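Local coordinates for protein tRNA (guanine-N(1)-)-methyltransferase (Corynebacterium diphtheriae, PDB 7KFF) that probably transfers a methyl group from S-adenosylmethionine to N1 of a guanine in tRNA, as a knotted SPOUT-family enzyme, at residues E178-K181 with K182-V186; E280-D283 with G284-L287. All coordinates share one frame; numbering follows the deposited sequence.

Interaction 1. Residues E178-K181 with K182-V186; sequences EDAK and KTYRV
K182 packs against D179 O near the end of helix 174-180, where the chain turns into strand 185-190, a helix-to-strand connection in the parallel sheet of the SPOUT methyltransferase fold. Its side chain can be followed outward. K182 CB rests 3.5 Å from D179 O, the same oxygen that accepts the backbone N-H of K182 from above its carbonyl plane. CG stays beside that oxygen, and K182 CD passes D179 OD1 at 4.0 Å, the two side chains crossing at a slant. With the chain extended beyond CG, K182 NZ stops 4.0 Å from D179 OD1, too far for a salt bridge. Two waters bridge the two groups, each donating to OD1 and accepting only weakly from NZ. The other carboxylate oxygen, OD2, is engaged by R246 of the second subunit, so D179 links this turn to the dimer interface.

A180 O takes two bonds. Y184 N reaches A180 O at 2.8 Å, nearly in line with the C=O bond (165°), while T183 N meets it at 2.9 Å from above the carbonyl plane. The same oxygen lies in the plane of the Y184 ring at its edge, and the phenol OH continues to L86 O. On the strand side, V186 CG2 packs 4.0 Å from A180 CB. K181, salt-bridged to E178, crosses V186 at about a right angle, with K181 CG 3.7 Å from V186 CG2.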
ATOM      1  N   GLU A 178       8.628  17.535  13.440  1.00 16.25           N
ATOM      2  CA  GLU A 178       8.789  17.832  14.858  1.00 18.03           C
ATOM      3  C   GLU A 178       7.962  19.043  15.266  1.00 16.84           C
ATOM      4  O   GLU A 178       7.267  19.017  16.288  1.00 18.18           O
ATOM      5  CB  GLU A 178      10.272  18.072  15.171  1.00 23.42           C
ATOM      6  CG  GLU A 178      11.193  16.910  14.792  1.00 33.79           C
ATOM      7  CD  GLU A 178      10.758  15.557  15.359  1.00 42.35           C
ATOM      8  OE1 GLU A 178      10.142  15.513  16.455  1.00 42.69           O
ATOM      9  OE2 GLU A 178      11.064  14.525  14.700  1.00 46.05           O
ATOM     10  N   ASP A 179       8.034  20.123  14.482  1.00 15.97           N
ATOM     11  CA  ASP A 179       7.255  21.314  14.793  1.00 16.08           C
ATOM     12  C   ASP A 179       5.756  21.033  14.778  1.00 15.64           C
ATOM     13  O   ASP A 179       5.003  21.633  15.563  1.00 16.43           O
ATOM     14  CB  ASP A 179       7.587  22.411  13.793  1.00 17.46           C
ATOM     15  CG  ASP A 179       6.786  23.654  14.020  1.00 17.98           C
ATOM     16  OD1 ASP A 179       7.134  24.415  14.943  1.00 18.33           O
ATOM     17  OD2 ASP A 179       5.836  23.901  13.253  1.00 18.59           O
ATOM     18  N   ALA A 180       5.302  20.127  13.902  1.00 14.87           N
ATOM     19  CA  ALA A 180       3.881  19.828  13.800  1.00 14.81           C
ATOM     20  C   ALA A 180       3.328  19.248  15.089  1.00 15.16           C
ATOM     21  O   ALA A 180       2.118  19.324  15.318  1.00 15.39           O
ATOM     22  CB  ALA A 180       3.632  18.863  12.642  1.00 14.83           C
ATOM     23  N   LYS A 181       4.183  18.675  15.940  1.00 15.61           N
ATOM     24  CA  LYS A 181       3.725  18.097  17.196  1.00 16.97           C
ATOM     25  C   LYS A 181       3.106  19.137  18.123  1.00 16.54           C
ATOM     26  O   LYS A 181       2.336  18.776  19.016  1.00 18.73           O
ATOM     27  CB  LYS A 181       4.843  17.340  17.899  1.00 18.08           C
ATOM     28  CG  LYS A 181       5.323  16.148  17.112  1.00 19.35           C
ATOM     29  CD  LYS A 181       6.549  15.487  17.716  1.00 22.78           C
ATOM     30  CE  LYS A 181       7.008  14.363  16.808  1.00 28.25           C
ATOM     31  NZ  LYS A 181       8.261  13.733  17.307  1.00 32.97           N
ATOM     32  N   LYS A 182       3.402  20.417  17.918  1.00 16.84           N
ATOM     33  CA  LYS A 182       2.752  21.444  18.725  1.00 18.86           C
ATOM     34  C   LYS A 182       1.261  21.521  18.440  1.00 18.82           C
ATOM     35  O   LYS A 182       0.487  21.936  19.311  1.00 21.14           O
ATOM     36  CB  LYS A 182       3.390  22.809  18.455  1.00 22.18           C
ATOM     37  CG  LYS A 182       4.814  22.928  18.949  1.00 24.80           C
ATOM     38  CD  LYS A 182       5.396  24.286  18.566  1.00 29.63           C
ATOM     39  CE  LYS A 182       6.767  24.507  19.179  1.00 35.68           C
ATOM     40  NZ  LYS A 182       7.347  25.813  18.731  1.00 37.48           N
ATOM     41  N   THR A 183       0.845  21.134  17.237  1.00 16.75           N
ATOM     42  CA  THR A 183      -0.521  21.293  16.761  1.00 18.15           C
ATOM     43  C   THR A 183      -1.250  19.980  16.571  1.00 17.20           C
ATOM     44  O   THR A 183      -2.479  19.941  16.668  1.00 18.45           O
ATOM     45  CB  THR A 183      -0.494  22.032  15.413  1.00 18.89           C
ATOM     46  OG1 THR A 183       0.168  23.292  15.599  1.00 20.39           O
ATOM     47  CG2 THR A 183      -1.886  22.271  14.872  1.00 20.01           C
ATOM     48  N   TYR A 184      -0.518  18.922  16.273  1.00 15.69           N
ATOM     49  CA  TYR A 184      -1.088  17.642  15.902  1.00 15.39           C
ATOM     50  C   TYR A 184      -0.502  16.537  16.772  1.00 16.30           C
ATOM     51  O   TYR A 184       0.620  16.642  17.264  1.00 15.99           O
ATOM     52  CB  TYR A 184      -0.682  17.289  14.471  1.00 14.83           C
ATOM     53  CG  TYR A 184      -1.233  18.161  13.359  1.00 14.24           C
ATOM     54  CD1 TYR A 184      -2.399  17.809  12.714  1.00 15.28           C
ATOM     55  CD2 TYR A 184      -0.544  19.298  12.920  1.00 15.33           C
ATOM     56  CE1 TYR A 184      -2.899  18.556  11.685  1.00 16.05           C
ATOM     57  CE2 TYR A 184      -1.039  20.070  11.893  1.00 15.04           C
ATOM     58  CZ  TYR A 184      -2.231  19.673  11.276  1.00 15.54           C
ATOM     59  OH  TYR A 184      -2.778  20.373  10.234  1.00 17.47           O
ATOM     60  N   ARG A 185      -1.248  15.426  16.888  1.00 15.69           N
ATOM     61  CA  ARG A 185      -0.632  14.133  17.187  1.00 14.80           C
ATOM     62  C   ARG A 185      -0.037  13.617  15.885  1.00 13.72           C
ATOM     63  O   ARG A 185      -0.764  13.512  14.898  1.00 15.27           O
ATOM     64  CB  ARG A 185      -1.683  13.175  17.730  1.00 16.30           C
ATOM     65  CG  ARG A 185      -2.100  13.485  19.175  1.00 18.52           C
ATOM     66  CD  ARG A 185      -3.337  12.667  19.625  1.00 19.58           C
ATOM     67  NE  ARG A 185      -4.520  13.080  18.880  1.00 19.19           N
ATOM     68  CZ  ARG A 185      -5.242  12.311  18.071  1.00 18.70           C
ATOM     69  NH1 ARG A 185      -4.959  11.026  17.897  1.00 19.91           N
ATOM     70  NH2 ARG A 185      -6.268  12.834  17.419  1.00 19.85           N
ATOM     71  N   VAL A 186       1.270  13.351  15.847  1.00 14.62           N
ATOM     72  CA  VAL A 186       1.977  13.083  14.597  1.00 13.76           C
ATOM     73  C   VAL A 186       2.385  11.619  14.540  1.00 14.00           C
ATOM     74  O   VAL A 186       2.964  11.095  15.497  1.00 16.18           O
ATOM     75  CB  VAL A 186       3.206  13.995  14.434  1.00 15.26           C
ATOM     76  CG1 VAL A 186       3.931  13.717  13.133  1.00 16.52           C
ATOM     77  CG2 VAL A 186       2.787  15.450  14.514  1.00 15.54           C
TER
HETATM   78  O   HOH W   1       2.779  23.228  14.730  1.00 19.50           O
HETATM   79  O   HOH W   2       9.275  24.360  16.534  1.00 23.15           O
HETATM   80  O   HOH W   3       5.713  26.470  15.826  1.00 27.83           O

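Interaction 2. Residues E280-D283 with G284-L287; sequences ELLD and GMEL
M285 donates its backbone N-H to L282 O, with 3.2 Å between M285 N and L282 O, a fairly straight bond (160° at the hydrogen) in which the donor stands well above the carbonyl plane. One residue earlier, G284 N makes only a weak bond to L281 O, so helix 279-283 finishes in bonds spanning three residues rather than in a firm alpha-helical turn. A water lies within 2.7 Å of D283 O and 2.8 Å of M285 O.

The side chains then take over. M285, deposited as selenomethionine, has CG beside its own backbone N (chi1 -52°), which places M285 CG 3.4 Å from L281 O, after which the bent chain leads away from the helix; M285 SE lies 4.3 Å from L282 CD2. L282 CD2 is also 4.4 Å from L287 CD1, so this one methyl touches M285 and L287. L282 is the buried member of the group, also packing on L271, T274 and W275 of helix 259-277 and on V295 of helix 289-299. A frayed helix end whose leucine is enclosed by neighbouring helices, followed by a loop whose L287 packs against it, here forms a junction in the C-terminal helical region of a TrmD-type methyltransferase.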
ATOM      1  N   GLU A 280       5.698 -18.045   9.130  1.00 22.87           N
ATOM      2  CA  GLU A 280       6.148 -17.447  10.381  1.00 24.36           C
ATOM      3  C   GLU A 280       4.989 -16.959  11.244  1.00 23.90           C
ATOM      4  O   GLU A 280       5.141 -16.850  12.463  1.00 25.89           O
ATOM      5  CB  GLU A 280       7.142 -16.319  10.098  1.00 25.75           C
ATOM      6  CG  GLU A 280       6.520 -15.005   9.607  1.00 28.81           C
ATOM      7  CD  GLU A 280       6.070 -14.996   8.142  1.00 31.73           C
ATOM      8  OE1 GLU A 280       6.260 -15.988   7.405  1.00 31.12           O
ATOM      9  OE2 GLU A 280       5.528 -13.954   7.737  1.00 33.18           O
ATOM     10  N   LEU A 281       3.829 -16.662  10.652  1.00 21.68           N
ATOM     11  CA  LEU A 281       2.695 -16.273  11.481  1.00 21.16           C
ATOM     12  C   LEU A 281       2.225 -17.423  12.359  1.00 23.56           C
ATOM     13  O   LEU A 281       1.703 -17.187  13.453  1.00 24.77           O
ATOM     14  CB  LEU A 281       1.539 -15.756  10.629  1.00 20.62           C
ATOM     15  CG  LEU A 281       1.783 -14.440   9.893  1.00 21.79           C
ATOM     16  CD1 LEU A 281       0.553 -14.032   9.094  1.00 22.71           C
ATOM     17  CD2 LEU A 281       2.181 -13.329  10.848  1.00 23.49           C
ATOM     18  N   LEU A 282       2.390 -18.664  11.899  1.00 24.81           N
ATOM     19  CA  LEU A 282       1.983 -19.806  12.713  1.00 26.88           C
ATOM     20  C   LEU A 282       2.933 -20.019  13.882  1.00 29.78           C
ATOM     21  O   LEU A 282       2.518 -20.529  14.930  1.00 28.83           O
ATOM     22  CB  LEU A 282       1.905 -21.071  11.859  1.00 27.51           C
ATOM     23  CG  LEU A 282       0.879 -21.044  10.732  1.00 28.54           C
ATOM     24  CD1 LEU A 282       0.991 -22.313   9.886  1.00 30.91           C
ATOM     25  CD2 LEU A 282      -0.541 -20.884  11.255  1.00 28.99           C
ATOM     26  N   ASP A 283       4.201 -19.630  13.720  1.00 33.81           N
ATOM     27  CA  ASP A 283       5.172 -19.783  14.794  1.00 38.28           C
ATOM     28  C   ASP A 283       4.816 -18.923  15.995  1.00 38.54           C
ATOM     29  O   ASP A 283       5.161 -19.272  17.128  1.00 40.41           O
ATOM     30  CB  ASP A 283       6.569 -19.399  14.310  1.00 43.65           C
ATOM     31  CG  ASP A 283       7.087 -20.326  13.234  1.00 48.94           C
ATOM     32  OD1 ASP A 283       6.628 -21.486  13.176  1.00 51.26           O
ATOM     33  OD2 ASP A 283       7.961 -19.898  12.452  1.00 50.94           O
ATOM     34  N   GLY A 284       4.142 -17.797  15.768  1.00 36.07           N
ATOM     35  CA  GLY A 284       3.724 -16.920  16.836  1.00 35.55           C
ATOM     36  C   GLY A 284       2.455 -17.313  17.557  1.00 34.71           C
ATOM     37  O   GLY A 284       2.007 -16.570  18.434  1.00 37.07           O
HETATM   38  N   MSE A 285       1.864 -18.457  17.220  1.00 31.10           N
HETATM   39  CA  MSE A 285       0.611 -18.895  17.821  1.00 31.09           C
HETATM   40  C   MSE A 285       0.800 -20.251  18.463  1.00 26.26           C
HETATM   41  O   MSE A 285       1.638 -21.021  18.009  1.00 27.55           O
HETATM   42  CB  MSE A 285      -0.446 -19.084  16.737  1.00 37.64           C
HETATM   43  CG  MSE A 285      -0.616 -17.914  15.828  1.00 45.40           C
HETATM   44 SE   MSE A 285      -1.866 -18.345  14.424  1.00 50.99          SE
HETATM   45  CE  MSE A 285      -3.509 -18.541  15.500  1.00 53.65           C
ATOM     46  N   GLU A 286       0.011 -20.564  19.490  1.00 22.90           N
ATOM     47  CA  GLU A 286      -0.073 -21.931  20.015  1.00 22.73           C
ATOM     48  C   GLU A 286      -1.290 -22.563  19.364  1.00 20.16           C
ATOM     49  O   GLU A 286      -2.420 -22.265  19.749  1.00 20.76           O
ATOM     50  CB  GLU A 286      -0.226 -21.980  21.533  1.00 27.64           C
ATOM     51  CG  GLU A 286       1.008 -21.636  22.299  1.00 31.19           C
ATOM     52  CD  GLU A 286       2.127 -22.667  22.191  1.00 32.30           C
ATOM     53  OE1 GLU A 286       1.963 -23.726  21.549  1.00 28.77           O
ATOM     54  OE2 GLU A 286       3.194 -22.403  22.757  1.00 36.31           O
ATOM     55  N   LEU A 287      -1.065 -23.434  18.386  1.00 19.45           N
ATOM     56  CA  LEU A 287      -2.162 -24.152  17.749  1.00 20.07           C
ATOM     57  C   LEU A 287      -2.583 -25.330  18.620  1.00 19.13           C
ATOM     58  O   LEU A 287      -1.750 -26.013  19.220  1.00 19.52           O
ATOM     59  CB  LEU A 287      -1.723 -24.685  16.387  1.00 21.61           C
ATOM     60  CG  LEU A 287      -1.305 -23.607  15.382  1.00 24.59           C
ATOM     61  CD1 LEU A 287      -0.922 -24.288  14.075  1.00 26.67           C
ATOM     62  CD2 LEU A 287      -2.361 -22.575  15.135  1.00 25.68           C
TER
HETATM   63  O   HOH W   4       2.878 -22.567  16.278  1.00 44.90           O
HETATM   64  O   HOH W   5       4.398 -21.607  18.295  1.00 64.61           O

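How the interactions relate
Both interactions show how a chain leaves a helix, yet each exit suits its surroundings. Interaction 1 is partly buried, delivers the chain into the parallel sheet and faces the second subunit; its polar work combines double acceptance at one carbonyl with charged groups, direct or water-bridged. Interaction 2 is a surface contact among helices, touched by no other chain of the assembly, where weaker backbone bonds are joined by apolar packing around one leucine. The two share no elements: their centres lie about 38 Å apart, and they follow one another along the chain. The first is bordered by strand 137-141 and the second subunit, the second by helices 259-277 and 289-299.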